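Local structure of protein Pcdhgb2 (Mus musculus, 5SZR) at residues E52-L57 with K76-N81; F155-S160 with Y165-D170; G378-G383 with L423-A428; T391-A394 with R398-A401. The protein is probably a calcium-dependent cell-adhesion protein that may help establish specific neuronal connections in the brain, represented here by extracellular cadherin domains 3-6. All coordinates share one frame; numbering follows the deposited sequence.

Contact 1: residues E52-L57 with K76-N81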
loop_
_atom_site.group_PDB
_atom_site.type_symbol
_atom_site.label_atom_id
_atom_site.label_comp_id
_atom_site.label_asym_id
_atom_site.label_seq_id
_atom_site.Cartn_x
_atom_site.Cartn_y
_atom_site.Cartn_z
ATOM N N GLU A 52 23.425 3.667 66.346
ATOM C CA GLU A 52 24.810 4.117 66.416
ATOM C C GLU A 52 25.302 4.645 65.073
ATOM O O GLU A 52 26.243 5.442 65.028
ATOM C CB GLU A 52 25.710 2.971 66.881
ATOM C CG GLU A 52 25.514 2.547 68.327
ATOM C CD GLU A 52 26.255 3.438 69.309
ATOM O OE1 GLU A 52 26.695 4.538 68.912
ATOM O OE2 GLU A 52 26.402 3.033 70.483
ATOM N N ARG A 53 24.679 4.215 63.975
ATOM C CA ARG A 53 25.125 4.555 62.634
ATOM C C ARG A 53 24.409 5.766 62.048
ATOM O O ARG A 53 24.871 6.319 61.045
ATOM C CB ARG A 53 24.930 3.347 61.709
ATOM C CG ARG A 53 25.962 3.227 60.608
ATOM C CD ARG A 53 26.370 1.775 60.396
ATOM N NE ARG A 53 26.545 1.040 61.653
ATOM C CZ ARG A 53 27.554 1.217 62.507
ATOM N NH1 ARG A 53 27.624 0.488 63.615
ATOM N NH2 ARG A 53 28.491 2.125 62.263
ATOM N N ILE A 54 23.307 6.195 62.651
ATOM C CA ILE A 54 22.501 7.290 62.136
ATOM C C ILE A 54 22.589 8.525 63.027
ATOM O O ILE A 54 22.628 9.652 62.524
ATOM C CB ILE A 54 21.033 6.832 61.967
ATOM C CG1 ILE A 54 20.912 5.806 60.839
ATOM C CG2 ILE A 54 20.107 8.015 61.723
ATOM C CD1 ILE A 54 21.195 6.380 59.467
ATOM N N PHE A 55 22.626 8.336 64.344
ATOM C CA PHE A 55 22.572 9.438 65.292
ATOM C C PHE A 55 23.896 9.609 66.026
ATOM O O PHE A 55 24.629 8.643 66.270
ATOM C CB PHE A 55 21.452 9.228 66.318
ATOM C CG PHE A 55 20.093 9.086 65.709
ATOM C CD1 PHE A 55 19.343 10.204 65.394
ATOM C CD2 PHE A 55 19.564 7.833 65.455
ATOM C CE1 PHE A 55 18.088 10.076 64.831
ATOM C CE2 PHE A 55 18.309 7.696 64.894
ATOM C CZ PHE A 55 17.569 8.820 64.579
ATOM N N ASN A 56 24.189 10.858 66.386
ATOM C CA ASN A 56 25.360 11.208 67.178
ATOM C C ASN A 56 24.899 11.827 68.490
ATOM O O ASN A 56 24.113 12.781 68.490
ATOM C CB ASN A 56 26.270 12.176 66.419
ATOM C CG ASN A 56 27.453 12.627 67.247
ATOM O OD1 ASN A 56 27.394 13.654 67.927
ATOM N ND2 ASN A 56 28.538 11.862 67.196
ATOM N N LEU A 57 25.379 11.279 69.602
ATOM C CA LEU A 57 25.042 11.762 70.935
ATOM C C LEU A 57 26.272 12.412 71.553
ATOM O O LEU A 57 27.287 11.742 71.776
ATOM C CB LEU A 57 24.532 10.624 71.819
ATOM C CG LEU A 57 24.370 10.952 73.308
ATOM C CD1 LEU A 57 23.422 12.125 73.501
ATOM C CD2 LEU A 57 23.884 9.736 74.085
ATOM N N LYS A 76 11.220 3.191 59.503
ATOM C CA LYS A 76 10.169 4.139 59.843
ATOM C C LYS A 76 10.305 4.722 61.246
ATOM O O LYS A 76 9.634 5.716 61.550
ATOM C CB LYS A 76 8.795 3.478 59.704
ATOM C CG LYS A 76 8.482 3.003 58.303
ATOM C CD LYS A 76 7.107 2.365 58.237
ATOM C CE LYS A 76 6.894 1.656 56.920
ATOM N NZ LYS A 76 5.710 0.755 56.981
ATOM N N SER A 77 11.144 4.144 62.103
ATOM C CA SER A 77 11.243 4.627 63.475
ATOM C C SER A 77 12.556 4.168 64.092
ATOM O O SER A 77 13.145 3.166 63.679
ATOM C CB SER A 77 10.061 4.149 64.327
ATOM O OG SER A 77 10.051 2.738 64.439
ATOM N N TYR A 78 13.002 4.922 65.096
ATOM C CA TYR A 78 14.203 4.608 65.856
ATOM C C TYR A 78 13.922 4.751 67.344
ATOM O O TYR A 78 13.237 5.687 67.772
ATOM C CB TYR A 78 15.374 5.520 65.474
ATOM C CG TYR A 78 15.823 5.410 64.032
ATOM C CD1 TYR A 78 16.761 4.465 63.647
ATOM C CD2 TYR A 78 15.323 6.272 63.064
ATOM C CE1 TYR A 78 17.177 4.367 62.323
ATOM C CE2 TYR A 78 15.732 6.187 61.748
ATOM C CZ TYR A 78 16.658 5.232 61.383
ATOM O OH TYR A 78 17.070 5.148 60.077
ATOM N N THR A 79 14.468 3.823 68.128
ATOM C CA THR A 79 14.362 3.837 69.581
ATOM C C THR A 79 15.736 4.147 70.161
ATOM O O THR A 79 16.686 3.380 69.965
ATOM C CB THR A 79 13.840 2.500 70.108
ATOM O OG1 THR A 79 12.442 2.383 69.819
ATOM C CG2 THR A 79 14.044 2.399 71.610
ATOM N N LEU A 80 15.837 5.267 70.868
ATOM C CA LEU A 80 17.094 5.742 71.430
ATOM C C LEU A 80 17.006 5.701 72.951
ATOM O O LEU A 80 16.149 6.364 73.546
ATOM C CB LEU A 80 17.411 7.159 70.947
ATOM C CG LEU A 80 18.021 7.351 69.554
ATOM C CD1 LEU A 80 17.046 6.971 68.446
ATOM C CD2 LEU A 80 18.503 8.790 69.374
ATOM N N ASN A 81 17.881 4.920 73.574
ATOM C CA ASN A 81 18.004 4.878 75.024
ATOM C C ASN A 81 19.300 5.578 75.405
ATOM O O ASN A 81 20.372 5.213 74.909
ATOM C CB ASN A 81 17.992 3.438 75.536
ATOM C CG ASN A 81 16.780 2.665 75.064
ATOM O OD1 ASN A 81 15.646 3.132 75.171
ATOM N ND2 ASN A 81 17.015 1.472 74.527
#

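Contact 2: residues F155-S160 with Y165-D170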
loop_
_atom_site.group_PDB
_atom_site.type_symbol
_atom_site.label_atom_id
_atom_site.label_comp_id
_atom_site.label_asym_id
_atom_site.label_seq_id
_atom_site.Cartn_x
_atom_site.Cartn_y
_atom_site.Cartn_z
ATOM N N PHE A 155 -6.346 3.373 21.514
ATOM C CA PHE A 155 -5.931 2.456 22.565
ATOM C C PHE A 155 -6.389 3.006 23.907
ATOM O O PHE A 155 -6.192 4.189 24.197
ATOM C CB PHE A 155 -4.413 2.251 22.547
ATOM C CG PHE A 155 -3.874 1.881 21.197
ATOM C CD1 PHE A 155 -4.184 0.657 20.630
ATOM C CD2 PHE A 155 -3.064 2.754 20.492
ATOM C CE1 PHE A 155 -3.695 0.310 19.382
ATOM C CE2 PHE A 155 -2.568 2.411 19.241
ATOM C CZ PHE A 155 -2.885 1.188 18.686
ATOM N N VAL A 156 -7.005 2.146 24.716
ATOM C CA VAL A 156 -7.643 2.545 25.964
ATOM C C VAL A 156 -7.135 1.650 27.087
ATOM O O VAL A 156 -6.886 0.458 26.878
ATOM C CB VAL A 156 -9.181 2.473 25.851
ATOM C CG1 VAL A 156 -9.846 2.786 27.186
ATOM C CG2 VAL A 156 -9.672 3.428 24.782
ATOM N N LEU A 157 -6.966 2.234 28.274
ATOM C CA LEU A 157 -6.569 1.499 29.470
ATOM C C LEU A 157 -7.808 1.070 30.245
ATOM O O LEU A 157 -8.628 1.911 30.625
ATOM C CB LEU A 157 -5.675 2.352 30.366
ATOM C CG LEU A 157 -4.178 2.385 30.080
ATOM C CD1 LEU A 157 -3.453 3.025 31.255
ATOM C CD2 LEU A 157 -3.639 0.990 29.793
ATOM N N LYS A 158 -7.939 -0.230 30.486
ATOM C CA LYS A 158 -9.006 -0.771 31.315
ATOM C C LYS A 158 -8.413 -1.208 32.646
ATOM O O LYS A 158 -7.398 -1.913 32.676
ATOM C CB LYS A 158 -9.700 -1.947 30.627
ATOM C CG LYS A 158 -10.203 -1.652 29.219
ATOM C CD LYS A 158 -11.402 -0.710 29.217
ATOM C CE LYS A 158 -12.025 -0.638 27.828
ATOM N NZ LYS A 158 -13.205 0.267 27.769
ATOM N N SER A 159 -9.036 -0.784 33.743
ATOM C CA SER A 159 -8.549 -1.079 35.085
ATOM C C SER A 159 -9.309 -2.285 35.625
ATOM O O SER A 159 -10.486 -2.176 35.983
ATOM C CB SER A 159 -8.717 0.135 35.997
ATOM O OG SER A 159 -8.108 -0.087 37.256
ATOM N N SER A 160 -8.637 -3.435 35.683
ATOM C CA SER A 160 -9.273 -4.643 36.200
ATOM C C SER A 160 -9.306 -4.641 37.725
ATOM O O SER A 160 -10.362 -4.862 38.331
ATOM C CB SER A 160 -8.553 -5.885 35.664
ATOM O OG SER A 160 -7.153 -5.675 35.573
ATOM N N TYR A 165 -3.746 -2.898 34.880
ATOM C CA TYR A 165 -4.442 -2.371 33.717
ATOM C C TYR A 165 -4.297 -3.323 32.540
ATOM O O TYR A 165 -3.319 -4.069 32.434
ATOM C CB TYR A 165 -3.909 -0.988 33.306
ATOM C CG TYR A 165 -4.068 0.102 34.347
ATOM C CD1 TYR A 165 -5.177 0.939 34.342
ATOM C CD2 TYR A 165 -3.100 0.306 35.319
ATOM C CE1 TYR A 165 -5.320 1.940 35.279
ATOM C CE2 TYR A 165 -3.237 1.304 36.264
ATOM C CZ TYR A 165 -4.347 2.121 36.239
ATOM O OH TYR A 165 -4.483 3.121 37.185
ATOM N N LYS A 166 -5.286 -3.286 31.653
ATOM C CA LYS A 166 -5.206 -3.927 30.348
ATOM C C LYS A 166 -5.273 -2.836 29.292
ATOM O O LYS A 166 -6.208 -2.028 29.292
ATOM C CB LYS A 166 -6.331 -4.944 30.148
ATOM C CG LYS A 166 -6.196 -6.187 31.003
ATOM C CD LYS A 166 -7.267 -7.209 30.673
ATOM C CE LYS A 166 -7.283 -8.336 31.697
ATOM N NZ LYS A 166 -8.258 -9.401 31.335
ATOM N N LEU A 167 -4.267 -2.795 28.422
ATOM C CA LEU A 167 -4.289 -1.909 27.265
ATOM C C LEU A 167 -5.058 -2.596 26.145
ATOM O O LEU A 167 -4.655 -3.668 25.678
ATOM C CB LEU A 167 -2.869 -1.572 26.821
ATOM C CG LEU A 167 -2.750 -0.586 25.656
ATOM C CD1 LEU A 167 -3.314 0.773 26.053
ATOM C CD2 LEU A 167 -1.304 -0.461 25.203
ATOM N N VAL A 168 -6.168 -1.993 25.719
ATOM C CA VAL A 168 -7.058 -2.621 24.755
ATOM C C VAL A 168 -7.295 -1.685 23.575
ATOM O O VAL A 168 -7.186 -0.462 23.684
ATOM C CB VAL A 168 -8.407 -3.023 25.388
ATOM C CG1 VAL A 168 -8.175 -3.851 26.647
ATOM C CG2 VAL A 168 -9.249 -1.790 25.685
ATOM N N THR A 169 -7.620 -2.290 22.431
ATOM C CA THR A 169 -8.070 -1.535 21.270
ATOM C C THR A 169 -9.528 -1.132 21.443
ATOM O O THR A 169 -10.335 -1.889 21.990
ATOM C CB THR A 169 -7.934 -2.358 19.990
ATOM O OG1 THR A 169 -8.739 -3.537 20.098
ATOM C CG2 THR A 169 -6.493 -2.755 19.740
ATOM N N ASP A 170 -9.860 0.072 20.981
ATOM C CA ASP A 170 -11.251 0.491 20.857
ATOM C C ASP A 170 -11.525 1.042 19.462
ATOM O O ASP A 170 -12.453 1.837 19.280
ATOM C CB ASP A 170 -11.617 1.523 21.927
ATOM C CG ASP A 170 -10.954 2.860 21.692
ATOM O OD1 ASP A 170 -11.575 3.900 22.001
ATOM O OD2 ASP A 170 -9.809 2.868 21.192
#

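Contact 3: residues G378-G383 with L423-A428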
loop_
_atom_site.group_PDB
_atom_site.type_symbol
_atom_site.label_atom_id
_atom_site.label_comp_id
_atom_site.label_asym_id
_atom_site.label_seq_id
_atom_site.Cartn_x
_atom_site.Cartn_y
_atom_site.Cartn_z
ATOM N N GLY A 378 -7.396 10.584 -74.938
ATOM C CA GLY A 378 -8.487 11.524 -75.016
ATOM C C GLY A 378 -9.658 11.063 -75.856
ATOM O O GLY A 378 -10.741 11.649 -75.756
ATOM N N LEU A 379 -9.468 10.040 -76.691
ATOM C CA LEU A 379 -10.604 9.459 -77.396
ATOM C C LEU A 379 -11.557 8.782 -76.421
ATOM O O LEU A 379 -12.780 8.949 -76.516
ATOM C CB LEU A 379 -10.117 8.460 -78.446
ATOM C CG LEU A 379 -11.233 7.819 -79.265
ATOM C CD1 LEU A 379 -11.982 8.898 -80.030
ATOM C CD2 LEU A 379 -10.673 6.770 -80.209
ATOM N N PHE A 380 -11.013 8.017 -75.478
ATOM C CA PHE A 380 -11.788 7.349 -74.449
ATOM C C PHE A 380 -11.447 7.936 -73.088
ATOM O O PHE A 380 -10.302 8.320 -72.825
ATOM C CB PHE A 380 -11.519 5.841 -74.428
ATOM C CG PHE A 380 -11.946 5.128 -75.675
ATOM C CD1 PHE A 380 -13.280 4.825 -75.894
ATOM C CD2 PHE A 380 -11.013 4.747 -76.631
ATOM C CE1 PHE A 380 -13.678 4.161 -77.046
ATOM C CE2 PHE A 380 -11.405 4.085 -77.782
ATOM C CZ PHE A 380 -12.737 3.793 -77.988
ATOM N N SER A 381 -12.452 7.997 -72.222
ATOM C CA SER A 381 -12.271 8.378 -70.832
ATOM C C SER A 381 -12.524 7.174 -69.937
ATOM O O SER A 381 -13.250 6.244 -70.301
ATOM C CB SER A 381 -13.210 9.525 -70.444
ATOM O OG SER A 381 -14.548 9.068 -70.354
ATOM N N LEU A 382 -11.917 7.203 -68.749
ATOM C CA LEU A 382 -12.000 6.104 -67.791
ATOM C C LEU A 382 -12.369 6.679 -66.429
ATOM O O LEU A 382 -11.590 7.435 -65.839
ATOM C CB LEU A 382 -10.683 5.331 -67.727
ATOM C CG LEU A 382 -10.629 4.191 -66.708
ATOM C CD1 LEU A 382 -11.701 3.152 -67.011
ATOM C CD2 LEU A 382 -9.249 3.555 -66.688
ATOM N N GLY A 383 -13.556 6.329 -65.937
ATOM C CA GLY A 383 -14.031 6.826 -64.659
ATOM C C GLY A 383 -13.110 6.469 -63.511
ATOM O O GLY A 383 -12.889 5.285 -63.231
ATOM N N LEU A 423 -7.814 -3.633 -73.031
ATOM C CA LEU A 423 -9.119 -3.512 -73.669
ATOM C C LEU A 423 -8.896 -3.160 -75.129
ATOM O O LEU A 423 -8.472 -2.043 -75.442
ATOM C CB LEU A 423 -9.969 -2.445 -72.984
ATOM C CG LEU A 423 -10.200 -2.543 -71.480
ATOM C CD1 LEU A 423 -11.055 -1.370 -71.040
ATOM C CD2 LEU A 423 -10.864 -3.859 -71.127
ATOM N N HIS A 424 -9.171 -4.114 -76.015
ATOM C CA HIS A 424 -9.161 -3.875 -77.452
ATOM C C HIS A 424 -10.528 -3.328 -77.842
ATOM O O HIS A 424 -11.531 -4.046 -77.789
ATOM C CB HIS A 424 -8.841 -5.155 -78.220
ATOM C CG HIS A 424 -7.529 -5.773 -77.847
ATOM N ND1 HIS A 424 -6.318 -5.173 -78.119
ATOM C CD2 HIS A 424 -7.239 -6.948 -77.239
ATOM C CE1 HIS A 424 -5.339 -5.945 -77.686
ATOM N NE2 HIS A 424 -5.869 -7.030 -77.149
ATOM N N LEU A 425 -10.571 -2.056 -78.219
ATOM C CA LEU A 425 -11.801 -1.398 -78.642
ATOM C C LEU A 425 -11.717 -1.154 -80.144
ATOM O O LEU A 425 -10.826 -0.438 -80.613
ATOM C CB LEU A 425 -12.009 -0.092 -77.876
ATOM C CG LEU A 425 -11.708 -0.188 -76.378
ATOM C CD1 LEU A 425 -11.903 1.153 -75.689
ATOM C CD2 LEU A 425 -12.559 -1.263 -75.716
ATOM N N ILE A 426 -12.634 -1.757 -80.896
ATOM C CA ILE A 426 -12.589 -1.749 -82.354
ATOM C C ILE A 426 -13.887 -1.152 -82.872
ATOM O O ILE A 426 -14.969 -1.706 -82.636
ATOM C CB ILE A 426 -12.373 -3.160 -82.918
ATOM C CG1 ILE A 426 -11.108 -3.776 -82.318
ATOM C CG2 ILE A 426 -12.296 -3.123 -84.440
ATOM C CD1 ILE A 426 -10.771 -5.120 -82.899
ATOM N N PHE A 427 -13.782 -0.031 -83.581
ATOM C CA PHE A 427 -14.954 0.624 -84.140
ATOM C C PHE A 427 -15.470 -0.134 -85.352
ATOM O O PHE A 427 -14.698 -0.567 -86.213
ATOM C CB PHE A 427 -14.633 2.064 -84.531
ATOM C CG PHE A 427 -14.525 2.995 -83.362
ATOM C CD1 PHE A 427 -15.664 3.478 -82.739
ATOM C CD2 PHE A 427 -13.288 3.391 -82.887
ATOM C CE1 PHE A 427 -15.566 4.337 -81.660
ATOM C CE2 PHE A 427 -13.188 4.250 -81.815
ATOM C CZ PHE A 427 -14.329 4.722 -81.202
ATOM N N ALA A 428 -16.788 -0.289 -85.419
ATOM C CA ALA A 428 -17.424 -0.947 -86.548
ATOM C C ALA A 428 -17.753 0.080 -87.619
ATOM O O ALA A 428 -18.281 1.157 -87.317
ATOM C CB ALA A 428 -18.694 -1.679 -86.112
#

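Contact 4: residues T391-A394 with R398-A401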
loop_
_atom_site.group_PDB
_atom_site.type_symbol
_atom_site.label_atom_id
_atom_site.label_comp_id
_atom_site.label_asym_id
_atom_site.label_seq_id
_atom_site.Cartn_x
_atom_site.Cartn_y
_atom_site.Cartn_z
ATOM N N THR A 391 -16.590 6.933 -74.593
ATOM C CA THR A 391 -16.015 7.832 -75.582
ATOM C C THR A 391 -16.047 9.252 -75.035
ATOM O O THR A 391 -17.018 9.662 -74.393
ATOM C CB THR A 391 -16.780 7.763 -76.908
ATOM O OG1 THR A 391 -18.121 8.224 -76.716
ATOM C CG2 THR A 391 -16.811 6.334 -77.446
ATOM N N ALA A 392 -14.971 9.999 -75.272
ATOM C CA ALA A 392 -14.874 11.363 -74.778
ATOM C C ALA A 392 -15.050 12.410 -75.867
ATOM O O ALA A 392 -15.267 13.583 -75.543
ATOM C CB ALA A 392 -13.528 11.586 -74.074
ATOM N N ARG A 393 -14.964 12.021 -77.135
ATOM C CA ARG A 393 -15.121 12.956 -78.237
ATOM C C ARG A 393 -15.671 12.200 -79.439
ATOM O O ARG A 393 -15.538 10.977 -79.543
ATOM C CB ARG A 393 -13.793 13.637 -78.591
ATOM C CG ARG A 393 -12.783 12.712 -79.259
ATOM C CD ARG A 393 -11.620 13.492 -79.847
ATOM N NE ARG A 393 -10.874 12.704 -80.827
ATOM C CZ ARG A 393 -9.750 12.047 -80.561
ATOM N NH1 ARG A 393 -9.142 11.359 -81.519
ATOM N NH2 ARG A 393 -9.230 12.086 -79.339
ATOM N N ALA A 394 -16.302 12.943 -80.345
ATOM C CA ALA A 394 -16.787 12.336 -81.573
ATOM C C ALA A 394 -15.617 11.749 -82.349
ATOM O O ALA A 394 -14.544 12.351 -82.441
ATOM C CB ALA A 394 -17.532 13.362 -82.427
ATOM N N ARG A 398 -9.562 10.711 -89.097
ATOM C CA ARG A 398 -8.184 10.245 -89.039
ATOM C C ARG A 398 -7.911 9.354 -87.834
ATOM O O ARG A 398 -6.743 9.100 -87.517
ATOM C CB ARG A 398 -7.223 11.437 -89.031
ATOM C CG ARG A 398 -7.233 12.254 -90.311
ATOM C CD ARG A 398 -6.231 13.395 -90.245
ATOM N N ASP A 399 -8.951 8.877 -87.154
ATOM C CA ASP A 399 -8.783 8.013 -85.993
ATOM C C ASP A 399 -8.830 6.553 -86.426
ATOM O O ASP A 399 -9.697 6.161 -87.215
ATOM C CB ASP A 399 -9.862 8.292 -84.946
ATOM C CG ASP A 399 -9.733 9.674 -84.326
ATOM O OD1 ASP A 399 -8.602 10.203 -84.274
ATOM O OD2 ASP A 399 -10.762 10.225 -83.885
ATOM N N SER A 400 -7.899 5.755 -85.907
ATOM C CA SER A 400 -7.809 4.352 -86.288
ATOM C C SER A 400 -9.048 3.588 -85.835
ATOM O O SER A 400 -9.616 3.862 -84.774
ATOM C CB SER A 400 -6.560 3.713 -85.676
ATOM O OG SER A 400 -5.448 4.589 -85.736
ATOM N N ALA A 401 -9.464 2.615 -86.648
ATOM C CA ALA A 401 -10.611 1.790 -86.282
ATOM C C ALA A 401 -10.303 0.922 -85.067
ATOM O O ALA A 401 -11.158 0.744 -84.191
ATOM C CB ALA A 401 -11.039 0.927 -87.468
#

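Contact 1: residues E52-L57 with K76-N81
Phe55 drives the edge of its ring into the face of Tyr78, and this T-shaped pair is the tight part of the contact. The planes stand 82° apart, with the centroids separated by 5.1 Å. Phe55 CE2 does the closest touching, 3.5 Å from Tyr78 CG. One face of the Phe55 ring carries the methyls of Leu80, whose CD1 makes a CH-pi contact 4.2 Å from the ring centroid; the opposite face is covered near its rim by CG2 of Ile54, the preceding residue. With CG anti to the carbonyl carbon (chi1 -58°), the Phe55 ring is set between these two layers. The chain leaves helical geometry at Phe55, where the short helix 49-54 gives way to strand 55-57, and the contact spans the core between the two sheets of this cadherin beta-sandwich, strand 77-85 belonging to the other sheet. Were Phe55 an alanine, the Tyr78 face would probably lose the ring edge against it and a gap would open beside the Leu80 methyls. Toward the partly exposed side the packing thins: Ile54 CG1 comes only to 4.0 Å from Tyr78 OH.

Contact 2: residues F155-S160 with Y165-D170
Phe155 begins the strand by setting its CB 4.0 Å from Leu167 CD1, while Thr169 CG2 lies at the edge of its ring, close to the ring plane. The Phe155 ring also meets Tyr181 edge-to-face. Val156 forms a hydrogen-bonded antiparallel pair with Val168: Val156 N to Val168 O and Val168 N to Val156 O are both 2.8 Å and almost straight. Val156 CG2 packs 3.4 Å from Asp170 CG. Leu157 turns to the same face as Phe155, and its CD2 meets Leu167 CD1 at 3.8 Å and Tyr165 CB at 4.0 Å. Lys158 repeats the two-bond pairing with Lys166, its N 2.8 Å from Lys166 O; its aliphatic chain, bent at chi2 (-71°), crosses Val168 at about a right angle, CG lying 3.7 Å from Val168 CG2. At Ser159, CB lies beside Tyr165 CE1. A glycine in place of Tyr165 would probably leave Leu157 CD1 and Ser159 CB without the ring beside them, and would take from Cys147 N the hydroxyl oxygen that accepts its weak hydrogen bond. The chemistry is thus two-sided: this beta hairpin at the sheet's edge turns Phe155, Leu157, Tyr165 and Leu167 into the cadherin sandwich, whereas on the outer face Lys158 packs its methylenes on Val168 and both lysines carry their ammonium groups away from the partner strand.

Contact 3: residues G378-G383 with L423-A428
This is a buried, wholly apolar contact across the core of the last cadherin domain of the chain, made by side chains reaching between two sheets whose backbones stay far apart: Phe380 and Leu425, the nearest pair, have CA atoms 9.7 Å from each other. At its centre Leu425 CD1 sits squarely over the Phe380 ring, 3.5 Å from the centroid and just 9° off the normal, a CH-pi contact in which the methyl lies within 3.6 to 4.0 Å of all six ring carbons. The opposite face of that ring is met near its rim by CG of the adjoining Leu379, and the ring is thereby sandwiched between two leucines. The planes of Phe380 and Phe427 lie only 12° apart, but the offset is so large that there is little ring-over-ring stacking; they meet through their outermost carbons, Phe380 CZ lying 3.7 Å from Phe427 CZ. Leu379, its CG anti to the backbone N (chi1 -179°), extends CD2 to the edge of the Phe427 ring, 3.9 Å from CE2. Leu425 and Phe427, two apart on one strand, both face into the core. Around the contact, strand 388-391 flanks strand 380-382 in one sheet; in the other, strand 418-428 runs between strands 335-342 and 402-410, with Phe338 packing on Leu425 and Val341 on Phe427.

Contact 4: residues T391-A394 with R398-A401
Arg393 and Asp399 form a salt bridge through a single guanidinium nitrogen: Arg393 NH1 lies 3.0 Å from Asp399 OD1 and 3.1 Å from Asp399 OD2. Each has a stronger polar partner nearby, Arg393 in Asp376, which makes a salt bridge with the same NH1, and Asp399 in Gly396 of the intervening loop, whose N donates a hydrogen bond to OD2. The two hydrogen bonds between Arg393 and Asp399 are weak and bent, the N-H...O angle being 125° to OD1 and 146° to OD2. The carboxylate approaches the edge of the guanidinium with its plane turned 61° from it, unlike a flat, two-nitrogen pairing. The arginine sets CG between the backbone N and carbonyl carbon, and from there its chain extends to NE, carrying the charged end across the loop. The shared guanidinium charge would probably ease the close approach of the Asp376 and Asp399 carboxylates. Farther out, the Arg393 side chain packs on Leu379, and Ser400 O takes a hydrogen bond from Gln403 NE2. The bridge lies at the surface and joins two parts of the irregular connection between strands 388-391 and 402-410, a crossing from one sheet of the cadherin beta-sandwich to the other.

Overall arrangement
From the N terminus, contact 1 comes first, closing an 18-residue loop and joining the two sheets of the first cadherin domain in this chain. Contact 2 follows in series in the next domain, where a short connection turns one strand back along its neighbour within a single sheet; the centres of contacts 1 and 2 are about 47 Å apart. The chain then runs through a further domain before 378-383 opens contact 3, whose 39-residue loop returns at 423-428 to tie the sheets of the last domain. Contact 4 falls within that loop, and the two touch: Leu379 O lies 2.7 Å from Ala392 N, and Ala401 O 2.8 Å from Phe427 N, both probable hydrogen bonds.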